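Local coordinates for bifunctional endo-1,4-beta-xylanase A (Neocallimastix patriciarum, PDB 2VG9), which catalyses the internal hydrolysis of beta-1,4-xylosidic bonds in xylan, acting as a family 11 endo-xylanase in plant cell-wall breakdown, at residues V107-Y112 / T148-S153; K157-V162 / W186-L191. One frame throughout, in Å; residues are numbered along the deposited sequence.

Interaction 1 of 2, residues V107-Y112 / T148-S153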
ATOM      1  N   VAL A 107       5.645 -13.658  16.495  1.00 25.97           N
ATOM      2  CA  VAL A 107       5.094 -13.145  15.238  1.00 23.67           C
ATOM      3  C   VAL A 107       5.725 -11.786  14.929  1.00 21.90           C
ATOM      4  O   VAL A 107       5.743 -10.913  15.778  1.00 22.09           O
ATOM      5  CB  VAL A 107       3.558 -12.910  15.344  1.00 24.09           C
ATOM      6  CG1 VAL A 107       2.983 -12.420  14.003  1.00 22.83           C
ATOM      7  CG2 VAL A 107       2.825 -14.148  15.859  1.00 24.60           C
ATOM      8  N   PRO A 108       6.193 -11.572  13.687  1.00 20.44           N
ATOM      9  CA  PRO A 108       6.734 -10.242  13.380  1.00 19.47           C
ATOM     10  C   PRO A 108       5.668  -9.176  13.045  1.00 18.57           C
ATOM     11  O   PRO A 108       4.531  -9.500  12.650  1.00 18.15           O
ATOM     12  CB  PRO A 108       7.648 -10.507  12.174  1.00 19.18           C
ATOM     13  CG  PRO A 108       7.018 -11.682  11.488  1.00 19.98           C
ATOM     14  CD  PRO A 108       6.261 -12.474  12.528  1.00 20.46           C
ATOM     15  N   LEU A 109       6.058  -7.917  13.207  1.00 17.10           N
ATOM     16  CA  LEU A 109       5.278  -6.781  12.753  1.00 16.98           C
ATOM     17  C   LEU A 109       5.524  -6.707  11.251  1.00 16.32           C
ATOM     18  O   LEU A 109       6.679  -6.763  10.825  1.00 16.59           O
ATOM     19  CB  LEU A 109       5.812  -5.516  13.432  1.00 17.31           C
ATOM     20  CG  LEU A 109       5.086  -4.169  13.620  1.00 18.29           C
ATOM     21  CD1 LEU A 109       5.887  -2.991  13.122  1.00 19.64           C
ATOM     22  CD2 LEU A 109       3.614  -4.091  13.185  1.00 19.25           C
ATOM     23  N   VAL A 110       4.465  -6.606  10.441  1.00 14.86           N
ATOM     24  CA  VAL A 110       4.628  -6.690   8.968  1.00 13.90           C
ATOM     25  C   VAL A 110       3.955  -5.498   8.306  1.00 13.07           C
ATOM     26  O   VAL A 110       2.826  -5.169   8.652  1.00 12.51           O
ATOM     27  CB  VAL A 110       4.019  -8.009   8.403  1.00 13.49           C
ATOM     28  CG1 VAL A 110       3.928  -7.995   6.870  1.00 13.20           C
ATOM     29  CG2 VAL A 110       4.798  -9.218   8.907  1.00 14.55           C
ATOM     30  N   GLU A 111       4.668  -4.852   7.372  1.00 12.15           N
ATOM     31  CA  GLU A 111       4.086  -3.906   6.408  1.00 11.76           C
ATOM     32  C   GLU A 111       4.085  -4.664   5.073  1.00 11.13           C
ATOM     33  O   GLU A 111       5.110  -5.215   4.667  1.00 11.74           O
ATOM     34  CB  GLU A 111       4.959  -2.657   6.319  1.00 12.30           C
ATOM     35  CG  GLU A 111       4.483  -1.546   5.388  1.00 12.09           C
ATOM     36  CD  GLU A 111       5.428  -0.351   5.447  1.00 13.39           C
ATOM     37  OE1 GLU A 111       4.947   0.797   5.479  1.00 16.52           O
ATOM     38  OE2 GLU A 111       6.669  -0.563   5.485  1.00 14.39           O
ATOM     39  N   TYR A 112       2.933  -4.747   4.416  1.00  9.41           N
ATOM     40  CA  TYR A 112       2.802  -5.582   3.216  1.00  9.33           C
ATOM     41  C   TYR A 112       2.380  -4.727   1.996  1.00  9.04           C
ATOM     42  O   TYR A 112       1.747  -3.661   2.145  1.00  7.78           O
ATOM     43  CB  TYR A 112       1.831  -6.756   3.469  1.00  7.97           C
ATOM     44  CG  TYR A 112       0.362  -6.352   3.562  1.00  8.21           C
ATOM     45  CD1 TYR A 112      -0.374  -6.074   2.390  1.00  8.15           C
ATOM     46  CD2 TYR A 112      -0.292  -6.240   4.806  1.00  6.87           C
ATOM     47  CE1 TYR A 112      -1.717  -5.695   2.432  1.00  7.08           C
ATOM     48  CE2 TYR A 112      -1.701  -5.879   4.876  1.00  6.93           C
ATOM     49  CZ  TYR A 112      -2.381  -5.603   3.665  1.00  9.32           C
ATOM     50  OH  TYR A 112      -3.709  -5.248   3.621  1.00  6.34           O
ATOM     51  N   THR A 148       7.010   3.102  12.228  1.00 26.70           N
ATOM     52  CA  THR A 148       6.098   1.982  12.213  1.00 26.77           C
ATOM     53  C   THR A 148       4.719   2.508  12.663  1.00 26.55           C
ATOM     54  O   THR A 148       4.626   3.634  13.168  1.00 26.46           O
ATOM     55  CB  THR A 148       6.729   0.919  13.166  1.00 26.95           C
ATOM     56  OG1 THR A 148       7.304  -0.170  12.417  1.00 28.45           O
ATOM     57  CG2 THR A 148       5.818   0.442  14.230  1.00 24.69           C
ATOM     58  N   ILE A 149       3.653   1.721  12.478  1.00 25.96           N
ATOM     59  CA  ILE A 149       2.326   2.098  12.998  1.00 25.79           C
ATOM     60  C   ILE A 149       2.303   2.230  14.535  1.00 27.13           C
ATOM     61  O   ILE A 149       1.373   2.803  15.098  1.00 26.92           O
ATOM     62  CB  ILE A 149       1.200   1.092  12.562  1.00 25.51           C
ATOM     63  CG1 ILE A 149       1.632  -0.366  12.836  1.00 23.48           C
ATOM     64  CG2 ILE A 149       0.751   1.396  11.107  1.00 25.11           C
ATOM     65  CD1 ILE A 149       0.514  -1.402  12.777  1.00 23.94           C
ATOM     66  N   ASN A 150       3.327   1.681  15.178  1.00 28.28           N
ATOM     67  CA  ASN A 150       3.469   1.624  16.639  1.00 30.32           C
ATOM     68  C   ASN A 150       4.349   2.730  17.250  1.00 32.22           C
ATOM     69  O   ASN A 150       4.420   2.865  18.479  1.00 33.48           O
ATOM     70  CB  ASN A 150       4.032   0.256  17.035  1.00 29.25           C
ATOM     71  CG  ASN A 150       3.010  -0.849  16.913  1.00 28.09           C
ATOM     72  OD1 ASN A 150       1.820  -0.590  16.775  1.00 27.49           O
ATOM     73  ND2 ASN A 150       3.467  -2.090  16.954  1.00 26.62           N
ATOM     74  N   GLY A 151       5.035   3.506  16.413  1.00 33.82           N
ATOM     75  CA  GLY A 151       5.971   4.531  16.918  1.00 35.46           C
ATOM     76  C   GLY A 151       7.261   4.623  16.122  1.00 36.56           C
ATOM     77  O   GLY A 151       7.273   4.414  14.893  1.00 37.36           O
ATOM     78  N   GLY A 152       8.353   4.908  16.819  1.00 36.98           N
ATOM     79  CA  GLY A 152       9.621   5.244  16.168  1.00 37.67           C
ATOM     80  C   GLY A 152      10.408   4.067  15.624  1.00 37.55           C
ATOM     81  O   GLY A 152      10.128   2.914  15.955  1.00 38.89           O
ATOM     82  N   SER A 153      11.389   4.366  14.779  1.00 36.87           N
ATOM     83  CA  SER A 153      12.278   3.353  14.213  1.00 36.37           C
ATOM     84  C   SER A 153      12.237   2.004  14.950  1.00 35.49           C
ATOM     85  O   SER A 153      12.451   1.931  16.171  1.00 35.34           O
ATOM     86  CB  SER A 153      13.717   3.899  14.140  1.00 36.91           C
ATOM     87  OG  SER A 153      14.573   3.118  13.302  1.00 39.09           O
TER
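Leu109 carries this contact almost alone, meeting the side chains of Thr148, Ile149 and Asn150, three consecutive residues of a tight turn. Its CB leaves the backbone in the direction of that turn, and CG, anti to the backbone N (chi1 -160°), continues the same way until it lies 4.2 Å from Asn150 ND2. The chain forks there. CD1 runs tip to tip into Thr148, 3.2 Å from Thr148 OG1 and 3.6 Å from Thr148 CG2, thus touching both the hydroxyl and the methyl branch. CD2 goes to the other neighbour and stops 4.1 Å from Ile149 CD1, the end of an isoleucine side chain that crosses Leu109 at a slant. Ile149 CG1 is wedged between its own backbone N and carbonyl carbon (chi1 49°), and from there CD1 comes nearer to Leu109 than the initial direction of the side chain would suggest. The contact is thus made by van der Waals touch, and one buried leucine spans the turn. Thr148 to Gly151 form a type I beta turn, closed in both directions: Thr148 N bonds Gly151 O at 3.0 Å, and Gly151 N bonds Thr148 O at 3.3 Å. Gly151 sits at a positive phi of 139°, where a side chain would run into the preceding carbonyl oxygen. Around the contact, Trp98 touches both Leu109 and Ile149, while the amide oxygen of Asn150 is taken by the side chain of Gln100. The turn lies between the short strand 147-148 and strand 153-163, at the end of the hairpin formed by strands 135-145 and 153-163, and its Thr-Ile-Asn-Gly sequence is consistent with the tip of the thumb, which overhangs the substrate cleft in the beta-jelly-roll xylanases of family 11.

Interaction 2 of 2, residues K157-V162 / W186-L191; sequences KQYFSV and WGIGNL
Tyr159 reaches from strand 153-163 into the chain that leads from helix 174-182 to strand 190-200, and its ring is gripped there by Trp186, Gly187 and Ile188. The firm part is at the ring and its hydroxyl. Tyr159 OH donates to Gly187 O over 2.7 Å, in the carbonyl plane and on a lone pair, with a C=O...donor angle of 134°. Trp186 covers one face: its CE3 stands 3.7 Å above the plane, over the ring centre, as the indole edge addresses the phenol in an edge-to-face pair whose planes are inclined at 50°. The two side chains run alongside one another in opposing senses, which brings Trp186 CB to 3.5 Å from Tyr159 CZ, near the phenol end. Trp186 CG is anti to its carbonyl carbon (chi1 -50°), and this swing lays the six-membered ring against the tyrosine. At the ring edge the fit is looser, with Ile188 CD1 4.0 Å from Tyr159 CE2. The main chains stay well apart even here, with Tyr159 CA and Trp186 CA 8.9 Å from each other, so side chains bridge the gap; Gly189 to Leu191 do not touch residues 157-162. Trp186 and Gly187 remain partly exposed, so the solvent side lies with the connecting loop, whereas Tyr159 itself is buried. The indole is also flanked by the ring of Trp181 from helix 174-182. Without the phenol, as with an alanine here, Gly187 O is likely to lose this donor and a gap to open at the indole edge, leaving the indole less restrained on that side. Chemically, the phenol serves as a neutral donor to a main-chain carbonyl, and ring packing joined to one well-directed polar bond ties the loop to the strand.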
ATOM      1  N   LYS A 157       9.402  -6.556   9.380  1.00 18.07           N
ATOM      2  CA  LYS A 157       9.362  -7.255   8.089  1.00 16.55           C
ATOM      3  C   LYS A 157       8.439  -6.554   7.095  1.00 14.91           C
ATOM      4  O   LYS A 157       7.386  -6.009   7.472  1.00 13.97           O
ATOM      5  CB  LYS A 157       8.868  -8.692   8.275  1.00 16.99           C
ATOM      6  CG  LYS A 157       9.809  -9.569   9.113  1.00 17.88           C
ATOM      7  CD  LYS A 157      11.039  -9.916   8.324  1.00 19.93           C
ATOM      8  CE  LYS A 157      11.848 -10.994   9.004  1.00 21.47           C
ATOM      9  NZ  LYS A 157      13.016 -11.302   8.156  1.00 22.86           N
ATOM     10  N   GLN A 158       8.831  -6.596   5.825  1.00 12.99           N
ATOM     11  CA  GLN A 158       7.930  -6.236   4.733  1.00 11.75           C
ATOM     12  C   GLN A 158       7.630  -7.486   3.916  1.00 11.07           C
ATOM     13  O   GLN A 158       8.536  -8.273   3.624  1.00 11.16           O
ATOM     14  CB  GLN A 158       8.559  -5.139   3.878  1.00 11.43           C
ATOM     15  CG  GLN A 158       8.727  -3.810   4.635  1.00 11.63           C
ATOM     16  CD  GLN A 158       9.550  -2.796   3.872  1.00 13.29           C
ATOM     17  OE1 GLN A 158      10.556  -3.135   3.256  1.00 16.70           O
ATOM     18  NE2 GLN A 158       9.132  -1.548   3.920  1.00 13.23           N
ATOM     19  N   TYR A 159       6.364  -7.708   3.578  1.00 10.72           N
ATOM     20  CA  TYR A 159       6.002  -8.789   2.651  1.00  8.89           C
ATOM     21  C   TYR A 159       5.563  -8.147   1.345  1.00  9.01           C
ATOM     22  O   TYR A 159       4.872  -7.137   1.349  1.00  9.06           O
ATOM     23  CB  TYR A 159       4.882  -9.703   3.188  1.00  9.75           C
ATOM     24  CG  TYR A 159       5.179 -10.451   4.455  1.00  8.08           C
ATOM     25  CD1 TYR A 159       6.480 -10.490   4.994  1.00  9.59           C
ATOM     26  CD2 TYR A 159       4.175 -11.171   5.095  1.00  8.23           C
ATOM     27  CE1 TYR A 159       6.759 -11.186   6.181  1.00 12.34           C
ATOM     28  CE2 TYR A 159       4.438 -11.875   6.280  1.00  9.86           C
ATOM     29  CZ  TYR A 159       5.733 -11.876   6.814  1.00 11.80           C
ATOM     30  OH  TYR A 159       5.968 -12.573   7.982  1.00 10.20           O
ATOM     31  N   PHE A 160       5.953  -8.778   0.249  1.00  9.04           N
ATOM     32  CA  PHE A 160       5.702  -8.304  -1.122  1.00  9.54           C
ATOM     33  C   PHE A 160       5.149  -9.376  -1.996  1.00  9.31           C
ATOM     34  O   PHE A 160       5.620 -10.509  -1.940  1.00  8.87           O
ATOM     35  CB  PHE A 160       7.027  -7.856  -1.803  1.00  8.79           C
ATOM     36  CG  PHE A 160       7.631  -6.609  -1.186  1.00 10.78           C
ATOM     37  CD1 PHE A 160       7.267  -5.345  -1.671  1.00  7.88           C
ATOM     38  CD2 PHE A 160       8.558  -6.707  -0.108  1.00 10.10           C
ATOM     39  CE1 PHE A 160       7.805  -4.162  -1.093  1.00 10.11           C
ATOM     40  CE2 PHE A 160       9.115  -5.550   0.454  1.00 11.36           C
ATOM     41  CZ  PHE A 160       8.731  -4.274  -0.029  1.00 10.59           C
ATOM     42  N   SER A 161       4.165  -8.980  -2.810  1.00  9.44           N
ATOM     43  CA  SER A 161       3.770  -9.639  -4.046  1.00 10.15           C
ATOM     44  C   SER A 161       3.926  -8.578  -5.127  1.00  9.57           C
ATOM     45  O   SER A 161       3.279  -7.528  -5.084  1.00  7.41           O
ATOM     46  CB  SER A 161       2.287  -9.994  -4.023  1.00 11.07           C
ATOM     47  OG  SER A 161       2.016 -11.125  -3.236  1.00 13.44           O
ATOM     48  N   VAL A 162       4.740  -8.865  -6.131  1.00  8.66           N
ATOM     49  CA  VAL A 162       4.905  -7.907  -7.201  1.00  8.95           C
ATOM     50  C   VAL A 162       4.306  -8.500  -8.465  1.00  9.61           C
ATOM     51  O   VAL A 162       4.771  -9.545  -8.941  1.00 10.03           O
ATOM     52  CB  VAL A 162       6.400  -7.549  -7.385  1.00  9.13           C
ATOM     53  CG1 VAL A 162       6.596  -6.595  -8.598  1.00  7.92           C
ATOM     54  CG2 VAL A 162       6.943  -6.962  -6.072  1.00  8.49           C
ATOM     55  N   TRP A 186       5.967 -17.716   6.644  1.00 15.66           N
ATOM     56  CA  TRP A 186       6.120 -16.401   7.240  1.00 15.35           C
ATOM     57  C   TRP A 186       5.056 -16.156   8.291  1.00 15.54           C
ATOM     58  O   TRP A 186       3.900 -16.535   8.107  1.00 15.82           O
ATOM     59  CB  TRP A 186       6.078 -15.285   6.187  1.00 14.76           C
ATOM     60  CG  TRP A 186       7.010 -15.515   5.010  1.00 13.81           C
ATOM     61  CD1 TRP A 186       8.101 -16.330   4.969  1.00 14.32           C
ATOM     62  CD2 TRP A 186       6.947 -14.862   3.744  1.00 12.58           C
ATOM     63  NE1 TRP A 186       8.706 -16.244   3.740  1.00 15.74           N
ATOM     64  CE2 TRP A 186       8.002 -15.361   2.960  1.00 12.16           C
ATOM     65  CE3 TRP A 186       6.080 -13.914   3.189  1.00 12.79           C
ATOM     66  CZ2 TRP A 186       8.226 -14.940   1.647  1.00 14.12           C
ATOM     67  CZ3 TRP A 186       6.296 -13.497   1.877  1.00 14.97           C
ATOM     68  CH2 TRP A 186       7.344 -14.026   1.114  1.00 13.00           C
ATOM     69  N   GLY A 187       5.452 -15.526   9.393  1.00 15.05           N
ATOM     70  CA  GLY A 187       4.521 -15.221  10.488  1.00 14.81           C
ATOM     71  C   GLY A 187       3.491 -14.151  10.110  1.00 14.87           C
ATOM     72  O   GLY A 187       3.856 -13.141   9.486  1.00 13.29           O
ATOM     73  N   ILE A 188       2.227 -14.388  10.501  1.00 13.78           N
ATOM     74  CA  ILE A 188       1.069 -13.557  10.135  1.00 14.65           C
ATOM     75  C   ILE A 188       0.327 -13.065  11.373  1.00 13.65           C
ATOM     76  O   ILE A 188      -0.301 -13.865  12.071  1.00 12.67           O
ATOM     77  CB  ILE A 188       0.034 -14.351   9.266  1.00 15.53           C
ATOM     78  CG1 ILE A 188       0.708 -15.057   8.063  1.00 18.39           C
ATOM     79  CG2 ILE A 188      -1.175 -13.442   8.867  1.00 15.45           C
ATOM     80  CD1 ILE A 188       1.187 -14.107   6.919  1.00 16.91           C
ATOM     81  N   GLY A 189       0.429 -11.761  11.637  1.00 12.15           N
ATOM     82  CA  GLY A 189      -0.234 -11.127  12.781  1.00 12.68           C
ATOM     83  C   GLY A 189      -1.658 -10.688  12.477  1.00 11.72           C
ATOM     84  O   GLY A 189      -2.279 -11.185  11.545  1.00 11.55           O
ATOM     85  N   ASN A 190      -2.175  -9.760  13.269  1.00 12.44           N
ATOM     86  CA  ASN A 190      -3.596  -9.363  13.154  1.00 12.83           C
ATOM     87  C   ASN A 190      -3.757  -8.297  12.062  1.00 11.72           C
ATOM     88  O   ASN A 190      -2.937  -7.395  11.952  1.00 11.47           O
ATOM     89  CB  ASN A 190      -4.110  -8.812  14.480  1.00 11.24           C
ATOM     90  CG  ASN A 190      -4.188  -9.870  15.587  1.00 14.61           C
ATOM     91  OD1 ASN A 190      -4.470 -11.045  15.337  1.00 13.96           O
ATOM     92  ND2 ASN A 190      -3.967  -9.432  16.830  1.00 13.50           N
ATOM     93  N   LEU A 191      -4.819  -8.388  11.273  1.00 11.35           N
ATOM     94  CA  LEU A 191      -4.965  -7.466  10.149  1.00 11.04           C
ATOM     95  C   LEU A 191      -5.291  -6.020  10.584  1.00 11.78           C
ATOM     96  O   LEU A 191      -6.342  -5.754  11.152  1.00 13.49           O
ATOM     97  CB  LEU A 191      -5.987  -8.007   9.150  1.00 10.13           C
ATOM     98  CG  LEU A 191      -6.158  -7.208   7.848  1.00  9.22           C
ATOM     99  CD1 LEU A 191      -4.793  -7.082   7.036  1.00  3.05           C
ATOM    100  CD2 LEU A 191      -7.250  -7.924   7.050  1.00  5.92           C
TER

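Interactions 1 and 2 meet where strands 110-115 and 153-163 run parallel as neighbours in one sheet; their centres are 11 Å apart. Probable hydrogen bonds join the strands, Glu111 N to Lys157 O and Glu111 O to Tyr159 N, both 3.0 Å. Val110 CG2 lies 3.5 Å from Tyr159 CZ, over the face opposite Trp186, so the phenol is sandwiched between Trp186 of interaction 2 and Val110 of interaction 1. Val107 CG1 also packs 3.5 Å from Gly189 N. Between the two contacts, the Glu111 carboxylate bonds Tyr96 and Gln158, in a region consistent with the substrate cleft beneath the thumb.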